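Local structure of Asp/Glu-specific dipeptidyl-peptidase (Flavobacterium psychrophilum, 5JXF) at residues F432-N441 with S516-K524. The protein removes dipeptides from the N-terminus of oligopeptides as a serine peptidase of family S46, strictly requiring Asp or Glu at the P1 position. Sequence-based numbering, arbitrary orientation.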
loop_
_atom_site.group_PDB
_atom_site.type_symbol
_atom_site.label_atom_id
_atom_site.label_comp_id
_atom_site.label_asym_id
_atom_site.label_seq_id
_atom_site.Cartn_x
_atom_site.Cartn_y
_atom_site.Cartn_z
ATOM N N PHE A 432 -15.607 47.912 -17.627
ATOM C CA PHE A 432 -15.559 49.232 -18.255
ATOM C C PHE A 432 -16.597 49.352 -19.361
ATOM O O PHE A 432 -17.372 50.307 -19.405
ATOM C CB PHE A 432 -14.168 49.513 -18.828
ATOM C CG PHE A 432 -14.092 50.786 -19.638
ATOM C CD1 PHE A 432 -13.820 51.998 -19.022
ATOM C CD2 PHE A 432 -14.295 50.767 -21.017
ATOM C CE1 PHE A 432 -13.748 53.163 -19.759
ATOM C CE2 PHE A 432 -14.229 51.931 -21.760
ATOM C CZ PHE A 432 -13.956 53.130 -21.133
ATOM N N ILE A 433 -16.583 48.371 -20.256
ATOM C CA ILE A 433 -17.525 48.283 -21.364
ATOM C C ILE A 433 -18.987 48.260 -20.894
ATOM O O ILE A 433 -19.847 48.921 -21.486
ATOM C CB ILE A 433 -17.243 47.019 -22.207
ATOM C CG1 ILE A 433 -15.846 47.098 -22.830
ATOM C CG2 ILE A 433 -18.308 46.837 -23.280
ATOM C CD1 ILE A 433 -15.385 45.800 -23.452
ATOM N N THR A 434 -19.255 47.517 -19.820
ATOM C CA THR A 434 -20.625 47.251 -19.355
ATOM C C THR A 434 -21.164 48.245 -18.351
ATOM O O THR A 434 -22.254 48.791 -18.504
ATOM C CB THR A 434 -20.717 45.862 -18.698
ATOM O OG1 THR A 434 -20.437 44.859 -19.679
ATOM C CG2 THR A 434 -22.098 45.631 -18.091
ATOM N N LYS A 435 -20.377 48.452 -17.311
ATOM C CA LYS A 435 -20.821 49.086 -16.095
ATOM C C LYS A 435 -20.250 50.502 -15.963
ATOM O O LYS A 435 -20.692 51.289 -15.121
ATOM C CB LYS A 435 -20.433 48.160 -14.931
ATOM C CG LYS A 435 -21.383 46.846 -14.713
ATOM C CD LYS A 435 -22.592 47.429 -13.922
ATOM C CE LYS A 435 -23.570 46.263 -13.580
ATOM N NZ LYS A 435 -22.462 45.267 -13.358
ATOM N N GLY A 436 -19.294 50.823 -16.833
ATOM C CA GLY A 436 -18.819 52.186 -16.975
ATOM C C GLY A 436 -17.439 52.476 -16.414
ATOM O O GLY A 436 -16.834 51.635 -15.739
ATOM N N GLU A 437 -16.946 53.688 -16.677
ATOM C CA GLU A 437 -15.600 54.084 -16.269
ATOM C C GLU A 437 -15.401 54.097 -14.754
ATOM O O GLU A 437 -14.328 53.745 -14.263
ATOM C CB GLU A 437 -15.259 55.464 -16.837
ATOM C CG GLU A 437 -13.874 55.943 -16.419
ATOM C CD GLU A 437 -13.486 57.280 -17.014
ATOM O OE1 GLU A 437 -14.392 58.086 -17.311
ATOM O OE2 GLU A 437 -12.273 57.518 -17.198
ATOM N N GLN A 438 -16.426 54.518 -14.016
ATOM C CA GLN A 438 -16.309 54.599 -12.562
ATOM C C GLN A 438 -16.304 53.201 -11.951
ATOM O O GLN A 438 -15.615 52.948 -10.964
ATOM C CB GLN A 438 -17.434 55.442 -11.955
ATOM C CG GLN A 438 -17.045 56.094 -10.631
ATOM C CD GLN A 438 -18.215 56.753 -9.912
ATOM O OE1 GLN A 438 -19.376 56.382 -10.103
ATOM N NE2 GLN A 438 -17.909 57.737 -9.074
ATOM N N ALA A 439 -17.083 52.304 -12.548
ATOM C CA ALA A 439 -17.114 50.914 -12.132
ATOM C C ALA A 439 -15.763 50.251 -12.410
ATOM O O ALA A 439 -15.275 49.452 -11.609
ATOM C CB ALA A 439 -18.231 50.174 -12.841
ATOM N N PHE A 440 -15.169 50.598 -13.551
ATOM C CA PHE A 440 -13.846 50.104 -13.920
ATOM C C PHE A 440 -12.818 50.438 -12.845
ATOM O O PHE A 440 -12.156 49.554 -12.296
ATOM C CB PHE A 440 -13.407 50.694 -15.271
ATOM C CG PHE A 440 -11.985 50.371 -15.642
ATOM C CD1 PHE A 440 -11.674 49.179 -16.277
ATOM C CD2 PHE A 440 -10.955 51.260 -15.357
ATOM C CE1 PHE A 440 -10.362 48.878 -16.614
ATOM C CE2 PHE A 440 -9.644 50.962 -15.690
ATOM C CZ PHE A 440 -9.348 49.772 -16.323
ATOM N N ASN A 441 -12.694 51.727 -12.553
ATOM C CA ASN A 441 -11.709 52.206 -11.600
ATOM C C ASN A 441 -11.990 51.762 -10.170
ATOM O O ASN A 441 -11.072 51.682 -9.356
ATOM C CB ASN A 441 -11.619 53.727 -11.662
ATOM C CG ASN A 441 -11.037 54.224 -12.970
ATOM O OD1 ASN A 441 -10.059 53.669 -13.485
ATOM N ND2 ASN A 441 -11.634 55.279 -13.517
ATOM N N SER A 516 -1.873 52.304 -13.402
ATOM C CA SER A 516 -1.798 53.656 -12.873
ATOM C C SER A 516 -2.324 54.653 -13.900
ATOM O O SER A 516 -1.769 54.773 -14.992
ATOM C CB SER A 516 -0.356 53.992 -12.486
ATOM O OG SER A 516 -0.292 55.151 -11.677
ATOM N N GLY A 517 -3.400 55.354 -13.553
ATOM C CA GLY A 517 -3.969 56.360 -14.437
ATOM C C GLY A 517 -5.463 56.236 -14.691
ATOM O O GLY A 517 -6.165 55.498 -13.999
ATOM N N ASP A 518 -5.949 56.964 -15.695
ATOM C CA ASP A 518 -7.369 56.954 -16.051
ATOM C C ASP A 518 -7.772 55.639 -16.724
ATOM O O ASP A 518 -6.916 54.815 -17.045
ATOM C CB ASP A 518 -7.703 58.142 -16.960
ATOM C CG ASP A 518 -6.825 58.194 -18.198
ATOM O OD1 ASP A 518 -6.042 57.241 -18.418
ATOM O OD2 ASP A 518 -6.930 59.178 -18.963
ATOM N N ALA A 519 -9.073 55.466 -16.953
ATOM C CA ALA A 519 -9.636 54.170 -17.345
ATOM C C ALA A 519 -9.171 53.677 -18.692
ATOM O O ALA A 519 -8.914 52.486 -18.834
ATOM C CB ALA A 519 -11.135 54.223 -17.344
ATOM N N LYS A 520 -9.121 54.567 -19.685
ATOM C CA LYS A 520 -8.532 54.237 -20.981
ATOM C C LYS A 520 -7.030 53.999 -20.784
ATOM O O LYS A 520 -6.686 53.230 -19.915
ATOM C CB LYS A 520 -8.814 55.333 -22.009
ATOM C CG LYS A 520 -10.209 55.238 -22.619
ATOM N N ALA A 521 -6.155 54.639 -21.564
ATOM C CA ALA A 521 -4.680 54.575 -21.389
ATOM C C ALA A 521 -4.147 53.333 -20.641
ATOM O O ALA A 521 -3.345 52.566 -21.178
ATOM C CB ALA A 521 -4.194 55.839 -20.684
ATOM N N VAL A 522 -4.605 53.168 -19.396
ATOM C CA VAL A 522 -4.456 51.939 -18.604
ATOM C C VAL A 522 -4.936 50.729 -19.399
ATOM O O VAL A 522 -4.259 49.708 -19.442
ATOM C CB VAL A 522 -5.264 52.013 -17.268
ATOM C CG1 VAL A 522 -5.595 50.614 -16.755
ATOM C CG2 VAL A 522 -4.518 52.819 -16.218
ATOM N N LEU A 523 -6.099 50.849 -20.035
ATOM C CA LEU A 523 -6.640 49.755 -20.849
ATOM C C LEU A 523 -5.818 49.483 -22.108
ATOM O O LEU A 523 -5.839 48.372 -22.645
ATOM C CB LEU A 523 -8.100 50.024 -21.247
ATOM C CG LEU A 523 -9.163 49.687 -20.199
ATOM C CD1 LEU A 523 -10.566 50.046 -20.698
ATOM C CD2 LEU A 523 -9.068 48.216 -19.809
ATOM N N LYS A 524 -5.095 50.494 -22.578
ATOM C CA LYS A 524 -4.204 50.306 -23.714
ATOM C C LYS A 524 -2.780 49.981 -23.254
ATOM O O LYS A 524 -2.037 49.313 -23.974
ATOM C CB LYS A 524 -4.219 51.532 -24.626
ATOM C CG LYS A 524 -5.632 52.014 -24.957
ATOM C CD LYS A 524 -6.449 50.903 -25.620
ATOM C CE LYS A 524 -7.927 51.257 -25.711
ATOM N NZ LYS A 524 -8.793 50.042 -25.733
#
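A519 plugs its methyl group into a hole lined by F432, E437, F440 and N441, a knob-into-hole fit at the start of helix 519-528. A519 CB comes to 3.4 Å from E437 CG. F440 CD2 and F432 CE1 close on the same methyl, F440 CD2 at 3.6 Å. With CG anti to the backbone N (chi1 179°) and the chain extended beyond it, E437 carries both CG and its carboxylate OE2 to the A519 methyl.

One turn further on, L523 spreads its two methyls between the phenylalanines. CD1 sits over one face of the F432 ring in a CH-pi contact, 4.0 Å from the centroid and 21° off the normal, while CD2 meets F440 CE1 at 3.5 Å. V522 CG1 comes to the edge of the F440 ring, near its plane, 3.9 Å from CZ.

The two segments share no hydrogen bond. N441 OD1 is buried here without a partner, 3.9 Å from A519 CA.

G436, with positive phi, ends helix 417-435 and stands at the N-cap of helix 437-450, so F432 and F440 come from two successive helices. The 519-524 segment runs at 59° to the 437-441 segment. This is a single knob-into-hole contact where the junction of two successive helices receives the start of a third, in the helical part of this S46 peptidase, away from the dipeptide-binding active site.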